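Local structure of nitroreductase (Desulfitobacterium hafniense, 3PXV) at residues S15-K20 with A130-G135; A93-V98 with V166-A171; E61-G66 with G87-G92. The protein binds FMN and, as a member of the nitroreductase family, probably acts as a flavin-dependent oxidoreductase. One frame throughout, in Å; residues are numbered along the deposited sequence.

Overall arrangement
Interactions 1 and 2 lie side by side, their centres about 7 Å apart, and reach neighbouring strands of one antiparallel sheet, 130-133 and 161-169. Interaction 3 sits toward the periphery, its centre about 12 Å from each of the others, where helix 56-72 meets the loop leading into strand 95-101; residues 87-92 run directly into 93-98. Along the chain, interaction 3 is nested in the loop closed by interaction 1 and closes before interaction 2 opens, whereas interactions 1 and 2 interlock, their segments alternating. Interactions 1 and 3 both touch FMN, so the edge strand 130-133 and two separate loops, 15-20 and 87-92, meet at the flavin.

Interaction 1 (S15-K20 with A130-G135); sequences SCRDFK and ANIMCG. With FMN (flavin mononucleotide), chain F.
Arg-17 and Ile-132 cross at about a right angle, CD1 of Ile-132 coming obliquely to the guanidinium, 3.7 Å from Arg-17 NE. CG1 of Ile-132 stands anti to the backbone N (chi1 -171°) and passes 3.7 Å from Ser-15 CB, while CD1 also reaches the flavin, 3.5 Å from FMN N1. Arg-17, extended from CG to NE, presents its guanidinium edge to the same pyrimidine rim: NE donates a nearly straight bond to FMN O2 (2.7 Å) and NH2 donates to FMN N1. Ser-15 CB covers one guanidinium face, off centre toward its rim.

In this nitroreductase-family fold, residues 15-20 form a loop alongside strand 130-133, an outermost strand of the sheet within the chain. Cys-16 N donates to Asn-131 O at 3.0 Å. Farther along, Phe-19 turns its ring edge to the strand, CE2 lying 3.6 Å from Ala-130 O, while Cys-16 SG sits over the ring centre. At the other end, Ser-15 grips the FMN phosphate twice, N donating to O1P and OG to O2P (2.6 Å). A water donates to Ser-15 OG and accepts from Met-133 N, bridging loop and strand.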
loop_
_atom_site.group_PDB
_atom_site.type_symbol
_atom_site.label_atom_id
_atom_site.label_comp_id
_atom_site.label_asym_id
_atom_site.label_seq_id
_atom_site.Cartn_x
_atom_site.Cartn_y
_atom_site.Cartn_z
ATOM N N SER B 15 -2.796 -12.048 9.047
ATOM C CA SER B 15 -1.580 -12.670 8.550
ATOM C C SER B 15 -1.563 -14.158 8.862
ATOM O O SER B 15 -1.445 -14.555 10.013
ATOM C CB SER B 15 -0.353 -12.003 9.146
ATOM O OG SER B 15 -0.151 -10.731 8.582
ATOM N N CYS B 16 -1.687 -14.992 7.849
ATOM C CA CYS B 16 -1.668 -16.440 8.068
ATOM C C CYS B 16 -0.232 -16.970 8.141
ATOM O O CYS B 16 0.602 -16.637 7.273
ATOM C CB CYS B 16 -2.426 -17.152 6.941
ATOM S SG CYS B 16 -2.403 -18.933 7.011
ATOM N N ARG B 17 0.060 -17.781 9.152
ATOM C CA ARG B 17 1.397 -18.361 9.272
ATOM C C ARG B 17 1.407 -19.907 9.379
ATOM O O ARG B 17 2.254 -20.497 10.045
ATOM C CB ARG B 17 2.128 -17.733 10.454
ATOM C CG ARG B 17 2.457 -16.292 10.216
ATOM C CD ARG B 17 3.382 -15.744 11.283
ATOM N NE ARG B 17 3.643 -14.337 11.003
ATOM C CZ ARG B 17 2.965 -13.325 11.532
ATOM N NH1 ARG B 17 1.997 -13.541 12.427
ATOM N NH2 ARG B 17 3.279 -12.077 11.183
ATOM N N ASP B 18 0.485 -20.547 8.686
ATOM C CA ASP B 18 0.378 -21.988 8.716
ATOM C C ASP B 18 -0.598 -22.354 7.605
ATOM O O ASP B 18 -1.825 -22.279 7.772
ATOM C CB ASP B 18 -0.144 -22.423 10.087
ATOM C CG ASP B 18 -0.273 -23.915 10.220
ATOM O OD1 ASP B 18 0.263 -24.641 9.369
ATOM O OD2 ASP B 18 -0.902 -24.363 11.196
ATOM N N PHE B 19 -0.039 -22.711 6.459
ATOM C CA PHE B 19 -0.818 -23.052 5.272
ATOM C C PHE B 19 -0.878 -24.547 4.973
ATOM O O PHE B 19 0.062 -25.275 5.242
ATOM C CB PHE B 19 -0.186 -22.384 4.044
ATOM C CG PHE B 19 -0.224 -20.867 4.059
ATOM C CD1 PHE B 19 0.800 -20.138 4.617
ATOM C CD2 PHE B 19 -1.247 -20.181 3.423
ATOM C CE1 PHE B 19 0.784 -18.747 4.585
ATOM C CE2 PHE B 19 -1.272 -18.794 3.402
ATOM C CZ PHE B 19 -0.257 -18.085 3.967
ATOM N N LYS B 20 -1.995 -24.979 4.396
ATOM C CA LYS B 20 -2.171 -26.333 3.898
ATOM C C LYS B 20 -1.402 -26.371 2.574
ATOM O O LYS B 20 -1.059 -25.310 2.026
ATOM C CB LYS B 20 -3.668 -26.649 3.681
ATOM C CG LYS B 20 -4.510 -26.602 4.978
ATOM C CD LYS B 20 -6.043 -26.543 4.753
ATOM C CE LYS B 20 -6.723 -27.885 4.768
ATOM N NZ LYS B 20 -6.715 -28.522 6.133
ATOM N N ALA B 130 -6.271 -17.451 2.126
ATOM C CA ALA B 130 -5.433 -16.969 3.201
ATOM C C ALA B 130 -4.155 -16.397 2.613
ATOM O O ALA B 130 -3.668 -16.850 1.575
ATOM C CB ALA B 130 -5.114 -18.107 4.180
ATOM N N ASN B 131 -3.595 -15.406 3.294
ATOM C CA ASN B 131 -2.413 -14.724 2.797
ATOM C C ASN B 131 -1.578 -14.067 3.896
ATOM O O ASN B 131 -2.007 -13.947 5.049
ATOM C CB ASN B 131 -2.849 -13.638 1.818
ATOM C CG ASN B 131 -3.790 -12.629 2.446
ATOM O OD1 ASN B 131 -3.336 -11.635 3.021
ATOM N ND2 ASN B 131 -5.115 -12.901 2.395
ATOM N N ILE B 132 -0.376 -13.643 3.516
ATOM C CA ILE B 132 0.494 -12.894 4.390
ATOM C C ILE B 132 1.546 -12.161 3.553
ATOM O O ILE B 132 2.108 -12.757 2.622
ATOM C CB ILE B 132 1.220 -13.790 5.427
ATOM C CG1 ILE B 132 1.939 -12.915 6.445
ATOM C CG2 ILE B 132 2.269 -14.738 4.753
ATOM C CD1 ILE B 132 2.664 -13.697 7.541
HETATM N N MSE B 133 1.797 -10.881 3.886
HETATM C CA MSE B 133 2.885 -10.102 3.279
HETATM C C MSE B 133 4.193 -10.677 3.821
HETATM O O MSE B 133 4.340 -10.914 5.022
HETATM C CB MSE B 133 2.794 -8.609 3.629
HETATM C CG MSE B 133 2.288 -7.682 2.502
HETATM SE SE MSE B 133 0.447 -7.855 2.122
HETATM C CE MSE B 133 -0.161 -6.334 3.061
ATOM N N CYS B 134 5.158 -10.922 2.955
ATOM C CA CYS B 134 6.371 -11.524 3.436
ATOM C C CYS B 134 7.534 -10.818 2.837
ATOM O O CYS B 134 7.832 -10.988 1.682
ATOM C CB CYS B 134 6.379 -12.992 3.090
ATOM S SG CYS B 134 7.806 -13.847 3.611
ATOM N N GLY B 135 8.191 -10.005 3.644
ATOM C CA GLY B 135 9.374 -9.281 3.214
ATOM C C GLY B 135 10.590 -10.185 3.235
ATOM O O GLY B 135 11.623 -9.851 2.624
HETATM N N1 FMN F . 5.057 -11.474 8.773
HETATM C C2 FMN F . 5.909 -12.560 8.741
HETATM O O2 FMN F . 5.704 -13.571 9.409
HETATM N N3 FMN F . 7.019 -12.518 7.943
HETATM C C4 FMN F . 7.313 -11.418 7.175
HETATM O O4 FMN F . 8.326 -11.448 6.493
HETATM C C4A FMN F . 6.451 -10.321 7.207
HETATM N N5 FMN F . 6.692 -9.204 6.458
HETATM C C5A FMN F . 5.715 -8.253 6.298
HETATM C C6 FMN F . 5.879 -7.260 5.328
HETATM C C7 FMN F . 4.908 -6.287 5.135
HETATM C C7M FMN F . 5.124 -5.259 4.092
HETATM C C8 FMN F . 3.769 -6.302 5.926
HETATM C C8M FMN F . 2.696 -5.287 5.769
HETATM C C9 FMN F . 3.597 -7.294 6.896
HETATM C C9A FMN F . 4.579 -8.285 7.089
HETATM N N10 FMN F . 4.452 -9.280 8.045
HETATM C C10 FMN F . 5.314 -10.357 8.013
HETATM C "C1'" FMN F . 3.102 -9.497 8.664
HETATM C "C2'" FMN F . 2.939 -8.582 9.865
HETATM O "O2'" FMN F . 3.645 -9.149 10.952
HETATM C "C3'" FMN F . 1.454 -8.408 10.170
HETATM O "O3'" FMN F . 0.786 -7.791 9.089
HETATM C "C4'" FMN F . 1.270 -7.543 11.405
HETATM O "O4'" FMN F . 1.839 -8.244 12.468
HETATM C "C5'" FMN F . -0.200 -7.242 11.700
HETATM O "O5'" FMN F . -0.920 -8.451 11.853
HETATM P P FMN F . -2.108 -8.841 10.846
HETATM O O1P FMN F . -2.518 -10.238 11.181
HETATM O O2P FMN F . -1.671 -8.794 9.369
HETATM O O3P FMN F . -3.197 -7.867 11.153
HETATM O O HOH W 1 -0.265 -9.744 6.019
#

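Interaction 2 (A93-V98 with V166-A171); sequences APCMIV and VLLGHA
The Pro-94 ring, the flat group of this contact, meets the partner strand at its edge atom CD, 3.4 Å from Leu-168 O. Beyond it, Leu-168 N donates to Cys-95 O (3.0 Å), and Ile-97 and Val-166 are joined by a reciprocal pair of backbone hydrogen bonds, N of each to O of the other, both at 2.9 Å.

Between these bonds, Met-96 and Leu-167 form a non-hydrogen-bonded pair, their CA atoms 4.2 Å apart. Their side chains lie side by side and point the same way from the sheet, with Leu-167 CD2 3.6 Å from Met-96 CB and also touching the selenium of this selenomethionine. Ala-93 CB packs on Leu-167 CB. The other face carries Cys-95, Ile-97, Val-166 and Leu-168. Here Cys-95 SG rests against Leu-168 CB at 3.7 Å. Ile-97 CD1 meets Leu-168 CD1 at 4.0 Å, where the two side chains cross obliquely.

These are the central antiparallel strands of the sheet, 95-101 and 161-169, flanked by 50-53 and 130-133. Helices 26-36 and 106-126 cover the face of Ile-97 and Leu-168, with Leu-29 and Ile-120 among their packing residues, while Thr-137 touches Met-96 and Phe-19 touches Ala-93.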
loop_
_atom_site.group_PDB
_atom_site.type_symbol
_atom_site.label_atom_id
_atom_site.label_comp_id
_atom_site.label_asym_id
_atom_site.label_seq_id
_atom_site.Cartn_x
_atom_site.Cartn_y
_atom_site.Cartn_z
ATOM N N ALA B 93 3.419 -22.373 2.500
ATOM C CA ALA B 93 2.575 -21.824 1.442
ATOM C C ALA B 93 2.980 -22.452 0.140
ATOM O O ALA B 93 4.170 -22.546 -0.140
ATOM C CB ALA B 93 2.710 -20.311 1.347
ATOM N N PRO B 94 1.995 -22.862 -0.670
ATOM C CA PRO B 94 2.274 -23.505 -1.938
ATOM C C PRO B 94 2.450 -22.541 -3.110
ATOM O O PRO B 94 2.747 -22.982 -4.211
ATOM C CB PRO B 94 1.045 -24.390 -2.128
ATOM C CG PRO B 94 -0.062 -23.557 -1.530
ATOM C CD PRO B 94 0.556 -22.866 -0.364
ATOM N N CYS B 95 2.232 -21.248 -2.891
ATOM C CA CYS B 95 2.438 -20.246 -3.941
ATOM C C CYS B 95 2.515 -18.858 -3.353
ATOM O O CYS B 95 2.129 -18.629 -2.218
ATOM C CB CYS B 95 1.317 -20.268 -4.982
ATOM S SG CYS B 95 -0.195 -19.590 -4.380
HETATM N N MSE B 96 3.008 -17.925 -4.146
HETATM C CA MSE B 96 3.145 -16.554 -3.697
HETATM C C MSE B 96 3.213 -15.638 -4.890
HETATM O O MSE B 96 3.514 -16.051 -5.993
HETATM C CB MSE B 96 4.430 -16.366 -2.846
HETATM C CG MSE B 96 5.748 -16.576 -3.592
HETATM SE SE MSE B 96 7.268 -16.271 -2.457
HETATM C CE MSE B 96 8.664 -16.816 -3.696
ATOM N N ILE B 97 2.907 -14.382 -4.648
ATOM C CA ILE B 97 3.053 -13.381 -5.667
ATOM C C ILE B 97 4.227 -12.550 -5.234
ATOM O O ILE B 97 4.239 -12.032 -4.111
ATOM C CB ILE B 97 1.819 -12.533 -5.805
ATOM C CG1 ILE B 97 0.720 -13.384 -6.454
ATOM C CG2 ILE B 97 2.145 -11.300 -6.629
ATOM C CD1 ILE B 97 -0.624 -12.684 -6.600
ATOM N N VAL B 98 5.233 -12.483 -6.099
ATOM C CA VAL B 98 6.437 -11.683 -5.875
ATOM C C VAL B 98 6.282 -10.388 -6.641
ATOM O O VAL B 98 5.931 -10.424 -7.812
ATOM C CB VAL B 98 7.699 -12.440 -6.351
ATOM C CG1 VAL B 98 8.953 -11.580 -6.173
ATOM C CG2 VAL B 98 7.814 -13.787 -5.561
ATOM N N VAL B 166 3.508 -11.607 -1.386
ATOM C CA VAL B 166 2.328 -12.001 -0.629
ATOM C C VAL B 166 2.177 -13.482 -0.797
ATOM O O VAL B 166 2.022 -13.936 -1.910
ATOM C CB VAL B 166 1.039 -11.353 -1.125
ATOM C CG1 VAL B 166 -0.103 -11.778 -0.196
ATOM C CG2 VAL B 166 1.182 -9.822 -1.177
ATOM N N LEU B 167 2.199 -14.232 0.303
ATOM C CA LEU B 167 2.058 -15.685 0.237
ATOM C C LEU B 167 0.566 -15.999 0.190
ATOM O O LEU B 167 -0.228 -15.274 0.809
ATOM C CB LEU B 167 2.719 -16.372 1.427
ATOM C CG LEU B 167 4.137 -15.919 1.786
ATOM C CD1 LEU B 167 4.558 -16.575 3.090
ATOM C CD2 LEU B 167 5.126 -16.237 0.636
ATOM N N LEU B 168 0.197 -17.070 -0.523
ATOM C CA LEU B 168 -1.189 -17.420 -0.706
ATOM C C LEU B 168 -1.455 -18.907 -0.534
ATOM O O LEU B 168 -0.648 -19.742 -0.926
ATOM C CB LEU B 168 -1.641 -17.012 -2.105
ATOM C CG LEU B 168 -1.462 -15.557 -2.579
ATOM C CD1 LEU B 168 -1.846 -15.440 -4.026
ATOM C CD2 LEU B 168 -2.231 -14.545 -1.725
ATOM N N GLY B 169 -2.609 -19.231 0.042
ATOM C CA GLY B 169 -3.034 -20.618 0.196
ATOM C C GLY B 169 -4.280 -20.713 1.042
ATOM O O GLY B 169 -5.025 -19.754 1.149
ATOM N N HIS B 170 -4.521 -21.890 1.600
ATOM C CA HIS B 170 -5.628 -22.113 2.522
ATOM C C HIS B 170 -5.051 -22.251 3.922
ATOM O O HIS B 170 -4.030 -22.922 4.105
ATOM C CB HIS B 170 -6.421 -23.356 2.138
ATOM C CG HIS B 170 -7.209 -23.181 0.885
ATOM N ND1 HIS B 170 -8.409 -22.496 0.858
ATOM C CD2 HIS B 170 -6.965 -23.572 -0.387
ATOM C CE1 HIS B 170 -8.869 -22.480 -0.381
ATOM N NE2 HIS B 170 -8.009 -23.122 -1.158
ATOM N N ALA B 171 -5.681 -21.597 4.898
ATOM C CA ALA B 171 -5.202 -21.653 6.294
ATOM C C ALA B 171 -5.370 -23.035 6.907
ATOM O O ALA B 171 -6.434 -23.642 6.812
ATOM C CB ALA B 171 -5.932 -20.610 7.185
#

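Interaction 3 (E61-G66 with G87-G92); sequences EMEAEG and GRLFYG. With FMN (flavin mononucleotide), chain F.
Glu-63 reaches from its helix to the backbone of Leu-89 and Phe-90, and one carboxylate oxygen takes both of their N-H groups. Phe-90 N donates to Glu-63 OE2 at 2.8 Å in a nearly straight bond (174°), and Leu-89 N donates to the same OE2 at 2.9 Å with a more bent one. Both donors meet the anti side of this oxygen, but from opposite faces of the carboxylate plane. CG of Glu-63 is anti to the backbone N (chi1 -175°), and the chain stays extended beyond it, sliding past Leu-89 in the opposite direction. The two donors would be expected to favour the ionised carboxylate.

Van der Waals contacts lie beside these bonds. Glu-63 CG lies 3.7 Å from Leu-89 CB, and Glu-63 CB lies 3.8 Å from Phe-90 CE2. Leu-89 CD2 approaches Glu-63 O and rests 4.0 Å from Gly-66 CA.

The contact thus ties helix 56-72 to the loop that enters strand 95-101 of the nitroreductase-family fold. Tyr-91, directly after the gripped pair, has a left-handed backbone conformation and a CB directed away from the helix; its OH donates to FMN O2 at 2.5 Å, bringing this loop to the flavin-binding site.

The looser side is partly exposed. There a water donates to Glu-63 OE2 and accepts from Gly-92 N at 2.7 Å, giving the carboxylate oxygen a third donor. The backbone and CB of Arg-88 pass close to OE2. Its chain, bent at chi3, leads away from the helix and lays one guanidinium face over the carbonyl carbon of Tyr-91, with a weak, long ion pair to Asp-18 beyond.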
loop_
_atom_site.group_PDB
_atom_site.type_symbol
_atom_site.label_atom_id
_atom_site.label_comp_id
_atom_site.label_asym_id
_atom_site.label_seq_id
_atom_site.Cartn_x
_atom_site.Cartn_y
_atom_site.Cartn_z
ATOM N N GLU B 61 13.977 -23.287 -2.638
ATOM C CA GLU B 61 15.354 -22.813 -2.775
ATOM C C GLU B 61 15.523 -21.407 -2.231
ATOM O O GLU B 61 16.490 -21.121 -1.547
ATOM C CB GLU B 61 15.841 -22.924 -4.227
ATOM C CG GLU B 61 16.035 -24.366 -4.701
ATOM C CD GLU B 61 16.663 -24.489 -6.083
ATOM O OE1 GLU B 61 17.301 -23.520 -6.543
ATOM O OE2 GLU B 61 16.552 -25.577 -6.705
HETATM N N MSE B 62 14.561 -20.539 -2.510
HETATM C CA MSE B 62 14.624 -19.179 -2.045
HETATM C C MSE B 62 14.477 -19.163 -0.521
HETATM O O MSE B 62 15.092 -18.342 0.172
HETATM C CB MSE B 62 13.531 -18.324 -2.722
HETATM C CG MSE B 62 13.735 -18.130 -4.201
HETATM SE SE MSE B 62 12.298 -17.164 -5.079
HETATM C CE MSE B 62 12.421 -15.559 -4.057
ATOM N N GLU B 63 13.676 -20.088 -0.002
ATOM C CA GLU B 63 13.449 -20.176 1.439
ATOM C C GLU B 63 14.729 -20.607 2.150
ATOM O O GLU B 63 15.127 -19.997 3.141
ATOM C CB GLU B 63 12.300 -21.150 1.754
ATOM C CG GLU B 63 11.936 -21.195 3.255
ATOM C CD GLU B 63 10.720 -22.066 3.560
ATOM O OE1 GLU B 63 10.653 -23.201 3.063
ATOM O OE2 GLU B 63 9.837 -21.614 4.315
ATOM N N ALA B 64 15.357 -21.665 1.639
ATOM C CA ALA B 64 16.584 -22.198 2.220
ATOM C C ALA B 64 17.726 -21.187 2.114
ATOM O O ALA B 64 18.538 -21.075 3.025
ATOM C CB ALA B 64 16.955 -23.524 1.568
ATOM N N GLU B 65 17.785 -20.439 1.019
ATOM C CA GLU B 65 18.789 -19.378 0.870
ATOM C C GLU B 65 18.509 -18.256 1.885
ATOM O O GLU B 65 19.429 -17.770 2.574
ATOM C CB GLU B 65 18.803 -18.819 -0.547
ATOM C CG GLU B 65 19.807 -17.681 -0.763
ATOM C CD GLU B 65 21.268 -18.075 -0.520
ATOM O OE1 GLU B 65 21.626 -19.292 -0.668
ATOM O OE2 GLU B 65 22.053 -17.138 -0.209
ATOM N N GLY B 66 17.244 -17.861 1.994
ATOM C CA GLY B 66 16.854 -16.821 2.950
ATOM C C GLY B 66 17.312 -17.189 4.353
ATOM O O GLY B 66 18.040 -16.424 4.988
ATOM N N GLY B 87 10.540 -22.682 11.990
ATOM C CA GLY B 87 11.659 -22.824 11.048
ATOM C C GLY B 87 11.299 -22.636 9.585
ATOM O O GLY B 87 12.046 -23.061 8.684
ATOM N N ARG B 88 10.150 -22.014 9.341
ATOM C CA ARG B 88 9.696 -21.786 7.996
ATOM C C ARG B 88 9.587 -20.308 7.807
ATOM O O ARG B 88 9.238 -19.563 8.731
ATOM C CB ARG B 88 8.357 -22.467 7.723
ATOM C CG ARG B 88 8.423 -24.037 7.644
ATOM C CD ARG B 88 7.007 -24.654 7.553
ATOM N NE ARG B 88 6.135 -24.173 8.643
ATOM C CZ ARG B 88 4.812 -24.367 8.724
ATOM N NH1 ARG B 88 4.154 -25.042 7.778
ATOM N NH2 ARG B 88 4.138 -23.868 9.763
ATOM N N LEU B 89 9.922 -19.894 6.597
ATOM C CA LEU B 89 9.903 -18.508 6.211
ATOM C C LEU B 89 8.584 -18.317 5.417
ATOM O O LEU B 89 7.916 -17.307 5.564
ATOM C CB LEU B 89 11.171 -18.257 5.393
ATOM C CG LEU B 89 12.045 -17.019 5.510
ATOM C CD1 LEU B 89 12.354 -16.640 6.944
ATOM C CD2 LEU B 89 13.340 -17.254 4.709
ATOM N N PHE B 90 8.178 -19.332 4.643
ATOM C CA PHE B 90 6.946 -19.269 3.879
ATOM C C PHE B 90 5.769 -20.040 4.470
ATOM O O PHE B 90 4.722 -20.157 3.835
ATOM C CB PHE B 90 7.186 -19.675 2.428
ATOM C CG PHE B 90 8.245 -18.860 1.737
ATOM C CD1 PHE B 90 8.471 -17.523 2.078
ATOM C CD2 PHE B 90 8.965 -19.403 0.691
ATOM C CE1 PHE B 90 9.448 -16.772 1.421
ATOM C CE2 PHE B 90 9.924 -18.666 0.022
ATOM C CZ PHE B 90 10.174 -17.352 0.384
ATOM N N TYR B 91 5.933 -20.524 5.694
ATOM C CA TYR B 91 4.899 -21.228 6.440
ATOM C C TYR B 91 4.145 -22.322 5.659
ATOM O O TYR B 91 2.956 -22.562 5.872
ATOM C CB TYR B 91 3.928 -20.200 7.022
ATOM C CG TYR B 91 4.625 -19.067 7.766
ATOM C CD1 TYR B 91 5.201 -19.269 9.030
ATOM C CD2 TYR B 91 4.697 -17.788 7.209
ATOM C CE1 TYR B 91 5.831 -18.220 9.701
ATOM C CE2 TYR B 91 5.346 -16.740 7.874
ATOM C CZ TYR B 91 5.903 -16.962 9.115
ATOM O OH TYR B 91 6.526 -15.916 9.751
ATOM N N GLY B 92 4.859 -23.008 4.780
ATOM C CA GLY B 92 4.282 -24.103 3.985
ATOM C C GLY B 92 3.364 -23.661 2.858
ATOM O O GLY B 92 2.594 -24.473 2.341
HETATM N N1 FMN F . 5.057 -11.474 8.773
HETATM C C2 FMN F . 5.909 -12.560 8.741
HETATM O O2 FMN F . 5.704 -13.571 9.409
HETATM N N3 FMN F . 7.019 -12.518 7.943
HETATM C C4 FMN F . 7.313 -11.418 7.175
HETATM O O4 FMN F . 8.326 -11.448 6.493
HETATM C C4A FMN F . 6.451 -10.321 7.207
HETATM N N5 FMN F . 6.692 -9.204 6.458
HETATM C C5A FMN F . 5.715 -8.253 6.298
HETATM C C6 FMN F . 5.879 -7.260 5.328
HETATM C C7 FMN F . 4.908 -6.287 5.135
HETATM C C7M FMN F . 5.124 -5.259 4.092
HETATM C C8 FMN F . 3.769 -6.302 5.926
HETATM C C8M FMN F . 2.696 -5.287 5.769
HETATM C C9 FMN F . 3.597 -7.294 6.896
HETATM C C9A FMN F . 4.579 -8.285 7.089
HETATM N N10 FMN F . 4.452 -9.280 8.045
HETATM C C10 FMN F . 5.314 -10.357 8.013
HETATM C "C1'" FMN F . 3.102 -9.497 8.664
HETATM C "C2'" FMN F . 2.939 -8.582 9.865
HETATM O "O2'" FMN F . 3.645 -9.149 10.952
HETATM C "C3'" FMN F . 1.454 -8.408 10.170
HETATM O "O3'" FMN F . 0.786 -7.791 9.089
HETATM C "C4'" FMN F . 1.270 -7.543 11.405
HETATM O "O4'" FMN F . 1.839 -8.244 12.468
HETATM C "C5'" FMN F . -0.200 -7.242 11.700
HETATM O "O5'" FMN F . -0.920 -8.451 11.853
HETATM P P FMN F . -2.108 -8.841 10.846
HETATM O O1P FMN F . -2.518 -10.238 11.181
HETATM O O2P FMN F . -1.671 -8.794 9.369
HETATM O O3P FMN F . -3.197 -7.867 11.153
HETATM O O HOH W 2 7.411 -23.275 3.980
#